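Local coordinates for type I site-specific restriction-modification system, R (Restriction) subunit (PDB 3H1T), which is the N-terminal fragment of a putative type I restriction-enzyme HsdR subunit, probably an ATP-dependent DNA translocase and nuclease, at residues I127-Y132 with Q138-F143; E532-V537 with F565-F570. All blocks are in the same frame, centred on the assembly; numbering follows the deposited sequence.

Interaction 1: residues I127-Y132 with Q138-F143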
ATOM      1  N   ILE A 127      30.156 -21.212   4.321  1.00 29.88           N
ATOM      2  CA  ILE A 127      28.787 -20.772   4.522  1.00 28.82           C
ATOM      3  C   ILE A 127      28.684 -20.004   5.827  1.00 27.94           C
ATOM      4  O   ILE A 127      29.052 -20.510   6.877  1.00 29.80           O
ATOM      5  CB  ILE A 127      27.838 -21.979   4.564  1.00 27.63           C
ATOM      6  CG1 ILE A 127      27.929 -22.742   3.235  1.00 27.58           C
ATOM      7  CG2 ILE A 127      26.419 -21.515   4.817  1.00 29.03           C
ATOM      8  CD1 ILE A 127      27.294 -24.125   3.254  1.00 26.25           C
ATOM      9  N   LEU A 128      28.200 -18.776   5.758  1.00 29.45           N
ATOM     10  CA  LEU A 128      28.052 -17.940   6.942  1.00 29.02           C
ATOM     11  C   LEU A 128      26.562 -17.704   7.188  1.00 27.89           C
ATOM     12  O   LEU A 128      25.859 -17.228   6.306  1.00 27.38           O
ATOM     13  CB  LEU A 128      28.742 -16.591   6.724  1.00 29.87           C
ATOM     14  CG  LEU A 128      29.621 -15.992   7.825  1.00 30.41           C
ATOM     15  CD1 LEU A 128      29.580 -14.493   7.623  1.00 25.84           C
ATOM     16  CD2 LEU A 128      29.133 -16.370   9.223  1.00 28.46           C
ATOM     17  N   GLU A 129      26.082 -18.019   8.385  1.00 33.13           N
ATOM     18  CA  GLU A 129      24.671 -17.853   8.701  1.00 30.93           C
ATOM     19  C   GLU A 129      24.379 -16.798   9.771  1.00 31.01           C
ATOM     20  O   GLU A 129      25.096 -16.695  10.761  1.00 31.65           O
ATOM     21  CB  GLU A 129      24.083 -19.187   9.176  1.00 30.33           C
ATOM     22  CG  GLU A 129      22.630 -19.114   9.648  1.00 33.88           C
ATOM     23  CD  GLU A 129      22.158 -20.353  10.409  1.00 35.46           C
ATOM     24  OE1 GLU A 129      22.562 -20.532  11.576  1.00 36.05           O
ATOM     25  OE2 GLU A 129      21.378 -21.143   9.839  1.00 36.11           O
ATOM     26  N   PHE A 130      23.346 -15.994   9.547  1.00 26.48           N
ATOM     27  CA  PHE A 130      22.927 -15.058  10.563  1.00 26.32           C
ATOM     28  C   PHE A 130      21.512 -15.516  10.852  1.00 27.45           C
ATOM     29  O   PHE A 130      20.652 -15.529   9.974  1.00 26.48           O
ATOM     30  CB  PHE A 130      22.881 -13.599  10.126  1.00 22.75           C
ATOM     31  CG  PHE A 130      22.437 -12.688  11.239  1.00 24.65           C
ATOM     32  CD1 PHE A 130      23.347 -12.239  12.196  1.00 25.61           C
ATOM     33  CD2 PHE A 130      21.085 -12.375  11.403  1.00 26.41           C
ATOM     34  CE1 PHE A 130      22.914 -11.501  13.304  1.00 26.07           C
ATOM     35  CE2 PHE A 130      20.645 -11.641  12.511  1.00 25.93           C
ATOM     36  CZ  PHE A 130      21.556 -11.204  13.458  1.00 24.77           C
ATOM     37  N   ASP A 131      21.271 -15.907  12.089  1.00 29.29           N
ATOM     38  CA  ASP A 131      19.963 -16.397  12.472  1.00 30.04           C
ATOM     39  C   ASP A 131      19.260 -15.345  13.323  1.00 30.60           C
ATOM     40  O   ASP A 131      19.695 -15.050  14.439  1.00 30.84           O
ATOM     41  CB  ASP A 131      20.154 -17.702  13.245  1.00 36.80           C
ATOM     42  CG  ASP A 131      18.852 -18.353  13.646  1.00 39.35           C
ATOM     43  OD1 ASP A 131      17.861 -17.647  13.901  1.00 41.24           O
ATOM     44  OD2 ASP A 131      18.831 -19.596  13.731  1.00 43.20           O
ATOM     45  N   TYR A 132      18.180 -14.773  12.798  1.00 29.58           N
ATOM     46  CA  TYR A 132      17.455 -13.761  13.543  1.00 28.88           C
ATOM     47  C   TYR A 132      16.793 -14.298  14.808  1.00 31.86           C
ATOM     48  O   TYR A 132      16.551 -13.533  15.745  1.00 30.70           O
ATOM     49  CB  TYR A 132      16.414 -13.072  12.651  1.00 28.34           C
ATOM     50  CG  TYR A 132      17.029 -12.199  11.578  1.00 28.83           C
ATOM     51  CD1 TYR A 132      17.593 -12.767  10.439  1.00 27.25           C
ATOM     52  CD2 TYR A 132      17.090 -10.811  11.726  1.00 29.71           C
ATOM     53  CE1 TYR A 132      18.193 -11.989   9.470  1.00 29.24           C
ATOM     54  CE2 TYR A 132      17.697 -10.014  10.761  1.00 27.84           C
ATOM     55  CZ  TYR A 132      18.253 -10.613   9.633  1.00 29.61           C
ATOM     56  OH  TYR A 132      18.894  -9.860   8.687  1.00 32.14           O
ATOM     57  N   GLN A 138      27.385 -17.364  12.438  1.00 35.26           N
ATOM     58  CA  GLN A 138      28.415 -18.391  12.435  1.00 36.12           C
ATOM     59  C   GLN A 138      28.577 -19.173  11.139  1.00 35.98           C
ATOM     60  O   GLN A 138      27.684 -19.227  10.300  1.00 36.80           O
ATOM     61  CB  GLN A 138      28.141 -19.369  13.581  1.00 46.60           C
ATOM     62  CG  GLN A 138      26.805 -20.074  13.466  1.00 50.70           C
ATOM     63  CD  GLN A 138      26.382 -20.749  14.758  1.00 56.54           C
ATOM     64  OE1 GLN A 138      25.421 -21.524  14.787  1.00 56.10           O
ATOM     65  NE2 GLN A 138      27.096 -20.452  15.838  1.00 57.37           N
ATOM     66  N   LEU A 139      29.745 -19.781  10.989  1.00 34.44           N
ATOM     67  CA  LEU A 139      30.041 -20.600   9.825  1.00 33.15           C
ATOM     68  C   LEU A 139      29.421 -21.987  10.015  1.00 32.57           C
ATOM     69  O   LEU A 139      29.437 -22.534  11.121  1.00 33.40           O
ATOM     70  CB  LEU A 139      31.550 -20.721   9.672  1.00 30.96           C
ATOM     71  CG  LEU A 139      32.272 -19.436   9.305  1.00 31.21           C
ATOM     72  CD1 LEU A 139      33.729 -19.553   9.742  1.00 31.78           C
ATOM     73  CD2 LEU A 139      32.141 -19.193   7.796  1.00 29.01           C
ATOM     74  N   LEU A 140      28.865 -22.553   8.949  1.00 30.66           N
ATOM     75  CA  LEU A 140      28.260 -23.876   9.037  1.00 28.73           C
ATOM     76  C   LEU A 140      29.009 -24.813   8.121  1.00 29.46           C
ATOM     77  O   LEU A 140      29.671 -24.378   7.174  1.00 28.05           O
ATOM     78  CB  LEU A 140      26.792 -23.852   8.604  1.00 31.21           C
ATOM     79  CG  LEU A 140      25.871 -22.813   9.250  1.00 30.77           C
ATOM     80  CD1 LEU A 140      24.488 -22.914   8.624  1.00 28.08           C
ATOM     81  CD2 LEU A 140      25.813 -23.015  10.768  1.00 30.36           C
ATOM     82  N   SER A 141      28.905 -26.109   8.404  1.00 34.33           N
ATOM     83  CA  SER A 141      29.565 -27.119   7.585  1.00 34.67           C
ATOM     84  C   SER A 141      28.678 -27.447   6.395  1.00 33.00           C
ATOM     85  O   SER A 141      29.077 -28.173   5.487  1.00 34.17           O
ATOM     86  CB  SER A 141      29.807 -28.386   8.403  1.00 43.95           C
ATOM     87  OG  SER A 141      28.570 -28.945   8.820  1.00 47.46           O
ATOM     88  N   ARG A 142      27.474 -26.893   6.415  1.00 29.40           N
ATOM     89  CA  ARG A 142      26.509 -27.117   5.352  1.00 29.25           C
ATOM     90  C   ARG A 142      25.230 -26.315   5.607  1.00 28.00           C
ATOM     91  O   ARG A 142      25.022 -25.789   6.696  1.00 25.84           O
ATOM     92  CB  ARG A 142      26.187 -28.617   5.258  1.00 34.34           C
ATOM     93  CG  ARG A 142      25.782 -29.254   6.587  1.00 38.19           C
ATOM     94  CD  ARG A 142      24.783 -30.376   6.383  1.00 38.98           C
ATOM     95  NE  ARG A 142      23.428 -29.989   6.763  1.00 41.99           N
ATOM     96  CZ  ARG A 142      22.836 -30.348   7.898  1.00 40.93           C
ATOM     97  NH1 ARG A 142      23.480 -31.108   8.765  1.00 41.35           N
ATOM     98  NH2 ARG A 142      21.603 -29.939   8.170  1.00 38.73           N
ATOM     99  N   PHE A 143      24.387 -26.214   4.585  1.00 27.29           N
ATOM    100  CA  PHE A 143      23.117 -25.507   4.699  1.00 24.88           C
ATOM    101  C   PHE A 143      22.108 -26.271   5.536  1.00 24.27           C
ATOM    102  O   PHE A 143      22.040 -27.486   5.477  1.00 23.13           O
ATOM    103  CB  PHE A 143      22.508 -25.285   3.315  1.00 22.35           C
ATOM    104  CG  PHE A 143      23.173 -24.218   2.514  1.00 21.29           C
ATOM    105  CD1 PHE A 143      22.987 -22.872   2.839  1.00 17.52           C
ATOM    106  CD2 PHE A 143      24.007 -24.554   1.449  1.00 19.37           C
ATOM    107  CE1 PHE A 143      23.633 -21.872   2.126  1.00 16.54           C
ATOM    108  CE2 PHE A 143      24.661 -23.560   0.726  1.00 20.26           C
ATOM    109  CZ  PHE A 143      24.477 -22.209   1.071  1.00 19.02           C
TER
HETATM  110  O   HOH W   1      31.740 -23.052   6.490  1.00 28.37           O
HETATM  111  O   HOH W   2      22.592 -22.731  13.468  1.00 25.99           O

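Interaction 2: residues E532-V537 with F565-F570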
ATOM      1  N   GLU A 532      -5.805  12.953   6.215  1.00 31.45           N
ATOM      2  CA  GLU A 532      -6.460  13.549   5.050  1.00 30.93           C
ATOM      3  C   GLU A 532      -5.434  13.932   4.007  1.00 28.76           C
ATOM      4  O   GLU A 532      -5.653  13.729   2.829  1.00 30.22           O
ATOM      5  CB  GLU A 532      -7.275  14.793   5.436  1.00 47.22           C
ATOM      6  CG  GLU A 532      -7.858  15.544   4.231  1.00 51.64           C
ATOM      7  CD  GLU A 532      -8.921  16.579   4.596  1.00 52.63           C
ATOM      8  OE1 GLU A 532      -8.583  17.662   5.126  1.00 53.10           O
ATOM      9  OE2 GLU A 532     -10.109  16.301   4.348  1.00 54.62           O
ATOM     10  N   PHE A 533      -4.313  14.486   4.444  1.00 30.90           N
ATOM     11  CA  PHE A 533      -3.276  14.883   3.509  1.00 30.09           C
ATOM     12  C   PHE A 533      -2.800  13.687   2.681  1.00 29.70           C
ATOM     13  O   PHE A 533      -2.723  13.750   1.454  1.00 27.71           O
ATOM     14  CB  PHE A 533      -2.084  15.496   4.253  1.00 25.88           C
ATOM     15  CG  PHE A 533      -0.982  15.950   3.344  1.00 25.67           C
ATOM     16  CD1 PHE A 533      -1.058  17.180   2.693  1.00 24.48           C
ATOM     17  CD2 PHE A 533       0.135  15.139   3.127  1.00 24.59           C
ATOM     18  CE1 PHE A 533      -0.027  17.599   1.827  1.00 24.93           C
ATOM     19  CE2 PHE A 533       1.168  15.543   2.274  1.00 22.00           C
ATOM     20  CZ  PHE A 533       1.088  16.778   1.621  1.00 23.31           C
ATOM     21  N   LYS A 534      -2.477  12.600   3.372  1.00 29.97           N
ATOM     22  CA  LYS A 534      -1.996  11.393   2.713  1.00 30.57           C
ATOM     23  C   LYS A 534      -3.021  10.743   1.795  1.00 31.92           C
ATOM     24  O   LYS A 534      -2.657  10.066   0.834  1.00 32.11           O
ATOM     25  CB  LYS A 534      -1.517  10.377   3.748  1.00 26.88           C
ATOM     26  CG  LYS A 534      -0.254  10.816   4.482  1.00 23.60           C
ATOM     27  CD  LYS A 534       0.520   9.636   5.050  1.00 25.68           C
ATOM     28  CE  LYS A 534       1.617  10.093   6.028  1.00 24.68           C
ATOM     29  NZ  LYS A 534       2.718  10.911   5.419  1.00 23.83           N
ATOM     30  N   GLN A 535      -4.301  10.926   2.103  1.00 32.49           N
ATOM     31  CA  GLN A 535      -5.365  10.380   1.279  1.00 33.32           C
ATOM     32  C   GLN A 535      -5.415  11.194  -0.008  1.00 33.98           C
ATOM     33  O   GLN A 535      -5.609  10.650  -1.097  1.00 36.73           O
ATOM     34  CB  GLN A 535      -6.714  10.477   1.995  1.00 40.86           C
ATOM     35  CG  GLN A 535      -6.940   9.434   3.075  1.00 43.55           C
ATOM     36  CD  GLN A 535      -8.244   9.656   3.819  1.00 48.41           C
ATOM     37  OE1 GLN A 535      -8.561   8.949   4.777  1.00 48.98           O
ATOM     38  NE2 GLN A 535      -9.013  10.643   3.376  1.00 50.76           N
ATOM     39  N   ILE A 536      -5.233  12.504   0.123  1.00 24.66           N
ATOM     40  CA  ILE A 536      -5.260  13.384  -1.028  1.00 23.28           C
ATOM     41  C   ILE A 536      -4.099  13.024  -1.936  1.00 22.55           C
ATOM     42  O   ILE A 536      -4.295  12.737  -3.124  1.00 19.71           O
ATOM     43  CB  ILE A 536      -5.199  14.866  -0.591  1.00 29.21           C
ATOM     44  CG1 ILE A 536      -6.548  15.271   0.022  1.00 27.83           C
ATOM     45  CG2 ILE A 536      -4.887  15.759  -1.770  1.00 28.24           C
ATOM     46  CD1 ILE A 536      -6.560  16.645   0.651  1.00 30.13           C
ATOM     47  N   VAL A 537      -2.897  12.991  -1.365  1.00 25.84           N
ATOM     48  CA  VAL A 537      -1.697  12.648  -2.127  1.00 22.44           C
ATOM     49  C   VAL A 537      -1.776  11.245  -2.752  1.00 22.83           C
ATOM     50  O   VAL A 537      -1.222  10.995  -3.823  1.00 20.63           O
ATOM     51  CB  VAL A 537      -0.435  12.767  -1.219  1.00 20.15           C
ATOM     52  CG1 VAL A 537       0.804  12.293  -1.946  1.00 18.94           C
ATOM     53  CG2 VAL A 537      -0.246  14.216  -0.811  1.00 19.39           C
ATOM     54  N   PHE A 565       2.662  19.046   6.320  1.00 33.99           N
ATOM     55  CA  PHE A 565       2.520  17.601   6.424  1.00 32.14           C
ATOM     56  C   PHE A 565       3.668  16.820   5.786  1.00 31.27           C
ATOM     57  O   PHE A 565       3.524  15.641   5.463  1.00 29.68           O
ATOM     58  CB  PHE A 565       1.178  17.202   5.815  1.00 36.46           C
ATOM     59  CG  PHE A 565      -0.001  17.823   6.517  1.00 35.80           C
ATOM     60  CD1 PHE A 565      -0.418  17.331   7.755  1.00 34.46           C
ATOM     61  CD2 PHE A 565      -0.672  18.924   5.968  1.00 34.78           C
ATOM     62  CE1 PHE A 565      -1.483  17.916   8.449  1.00 32.50           C
ATOM     63  CE2 PHE A 565      -1.745  19.523   6.657  1.00 33.56           C
ATOM     64  CZ  PHE A 565      -2.146  19.012   7.903  1.00 34.37           C
ATOM     65  N   ALA A 566       4.816  17.471   5.623  1.00 39.02           N
ATOM     66  CA  ALA A 566       5.980  16.809   5.054  1.00 39.01           C
ATOM     67  C   ALA A 566       6.307  15.597   5.928  1.00 39.40           C
ATOM     68  O   ALA A 566       6.368  15.698   7.156  1.00 37.89           O
ATOM     69  CB  ALA A 566       7.162  17.770   5.012  1.00 31.48           C
ATOM     70  N   ASP A 567       6.526  14.453   5.292  1.00 34.98           N
ATOM     71  CA  ASP A 567       6.794  13.221   6.029  1.00 34.49           C
ATOM     72  C   ASP A 567       7.736  12.333   5.217  1.00 34.59           C
ATOM     73  O   ASP A 567       7.300  11.428   4.517  1.00 35.84           O
ATOM     74  CB  ASP A 567       5.468  12.496   6.266  1.00 32.36           C
ATOM     75  CG  ASP A 567       5.598  11.329   7.209  1.00 33.01           C
ATOM     76  OD1 ASP A 567       6.745  10.942   7.505  1.00 32.97           O
ATOM     77  OD2 ASP A 567       4.555  10.793   7.648  1.00 31.82           O
ATOM     78  N   PRO A 568       9.048  12.578   5.313  1.00 33.78           N
ATOM     79  CA  PRO A 568      10.052  11.805   4.577  1.00 32.18           C
ATOM     80  C   PRO A 568      10.154  10.332   4.984  1.00 31.69           C
ATOM     81  O   PRO A 568      10.471   9.469   4.165  1.00 29.75           O
ATOM     82  CB  PRO A 568      11.339  12.579   4.856  1.00 31.18           C
ATOM     83  CG  PRO A 568      10.844  13.970   5.140  1.00 32.74           C
ATOM     84  CD  PRO A 568       9.690  13.687   6.032  1.00 31.25           C
ATOM     85  N   ASP A 569       9.875  10.043   6.246  1.00 33.38           N
ATOM     86  CA  ASP A 569       9.953   8.672   6.729  1.00 32.26           C
ATOM     87  C   ASP A 569       8.955   7.771   6.023  1.00 30.07           C
ATOM     88  O   ASP A 569       9.307   6.687   5.583  1.00 31.52           O
ATOM     89  CB  ASP A 569       9.737   8.619   8.240  1.00 35.64           C
ATOM     90  CG  ASP A 569      10.892   9.229   9.011  1.00 39.56           C
ATOM     91  OD1 ASP A 569      11.982   9.377   8.419  1.00 42.81           O
ATOM     92  OD2 ASP A 569      10.732   9.555  10.206  1.00 40.65           O
ATOM     93  N   PHE A 570       7.715   8.222   5.899  1.00 34.68           N
ATOM     94  CA  PHE A 570       6.698   7.429   5.236  1.00 33.30           C
ATOM     95  C   PHE A 570       6.619   7.707   3.733  1.00 34.86           C
ATOM     96  O   PHE A 570       6.359   6.791   2.941  1.00 35.59           O
ATOM     97  CB  PHE A 570       5.323   7.677   5.869  1.00 24.08           C
ATOM     98  CG  PHE A 570       4.289   6.659   5.486  1.00 23.23           C
ATOM     99  CD1 PHE A 570       4.258   5.413   6.110  1.00 20.38           C
ATOM    100  CD2 PHE A 570       3.372   6.930   4.482  1.00 24.32           C
ATOM    101  CE1 PHE A 570       3.334   4.461   5.738  1.00 20.88           C
ATOM    102  CE2 PHE A 570       2.437   5.974   4.104  1.00 23.41           C
ATOM    103  CZ  PHE A 570       2.423   4.739   4.735  1.00 24.15           C
TER
HETATM  104  O   HOH W   3       2.585  13.407   4.367  1.00 45.21           O

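Interaction 1: residues I127-Y132 with Q138-F143
Ile-127 lies over one face of the Phe-143 ring, its CD1 3.9 Å from the ring centroid and 19° off the normal in a CH-pi contact. CG1 stands anti to the carbonyl carbon (chi1 -60°), which brings this branch over the CE2 side of the ring while CG2 reaches CE1. Farther along the same face of the hairpin, Glu-129 runs extended across Leu-140, whose CD1 rests 3.8 Å from Glu-129 CB. On the reverse face Leu-128 and Leu-139 meet at an angle, Leu-128 CG 4.1 Å from Leu-139 CD2.

The antiparallel backbones are joined by a reciprocal pair at Glu-129 and Gln-138, the nearly straight bond from Glu-129 N to Gln-138 O measuring 2.8 Å. Leu-140 N donates to Ile-127 O at 2.9 Å, but Ile-127 N and Leu-140 O are bridged by a water.

Within the six-stranded mixed sheet, strand 137-140 forms an edge and strand 127-131 pairs on its inner side with strand 118-122. Glu-129 OE2 is hydrogen-bonded to the hydroxyl of Tyr-120 on that inner strand and forms a salt bridge with Arg-152 of helix 146-157; Leu-128 packs on Met-104 of helix 104-114.

Interaction 2: residues E532-V537 with F565-F570
Helix 530-537 of the second RecA-like domain carries the opening residues of helicase motif VI, and its Phe-533 and Lys-534 meet the turn that enters helix 568-571. Phe-565 CB sits over one face of the Phe-533 ring, 3.6 Å from its centroid, while Phe-533 CB lies over the Phe-565 ring. The two planes are inclined by only 23°, but the rings are slid apart and barely overlap, so the packing is chiefly CH-pi. Val-537 CG2 covers the opposite face of Phe-533.

Lys-534 NZ forms a salt bridge with Asp-567 OD2 at 2.9 Å, reaching it from above the carboxylate plane, 36° out. A bend at the last torsion (chi4 -65°) turns NZ toward it; CE passes obliquely by the Phe-570 ring, 3.9 Å from CD2. A water 2.7 Å from NZ donates to Phe-565 O, and Asp-571 supplies a second acidic partner.

In this superfamily 2 architecture, motif VI faces the cleft between the RecA-like domains. Asp-567 also pairs through OD2 with Arg-343 of the first RecA-like domain, in the connection between strands 333-338 and 358-360, while its OD1 weakly N-caps the short helix through Phe-570 N. Phe-533 also packs on Leu-523 of strand 518-524.

In the fold
The two contacts belong to separate parts of the fragment, their centres about 41 Å apart and their nearest atoms about 19 Å apart, and they share no element. Interaction 1 is a local hairpin at the edge of the N-terminal sheet, partly exposed and held by backbone bonds, waters and aliphatic packing; that N-terminal domain is consistent with the nuclease domain of HsdR subunits. Interaction 2 is buried, with its centre about 13 Å from the centre of the chain, and joins segments 28 residues apart almost wholly through side chains. Its salt bridge extends to the first RecA-like domain, whereas the charges around 127-132 and 138-143 are answered within the N-terminal domain, by helix 146-157.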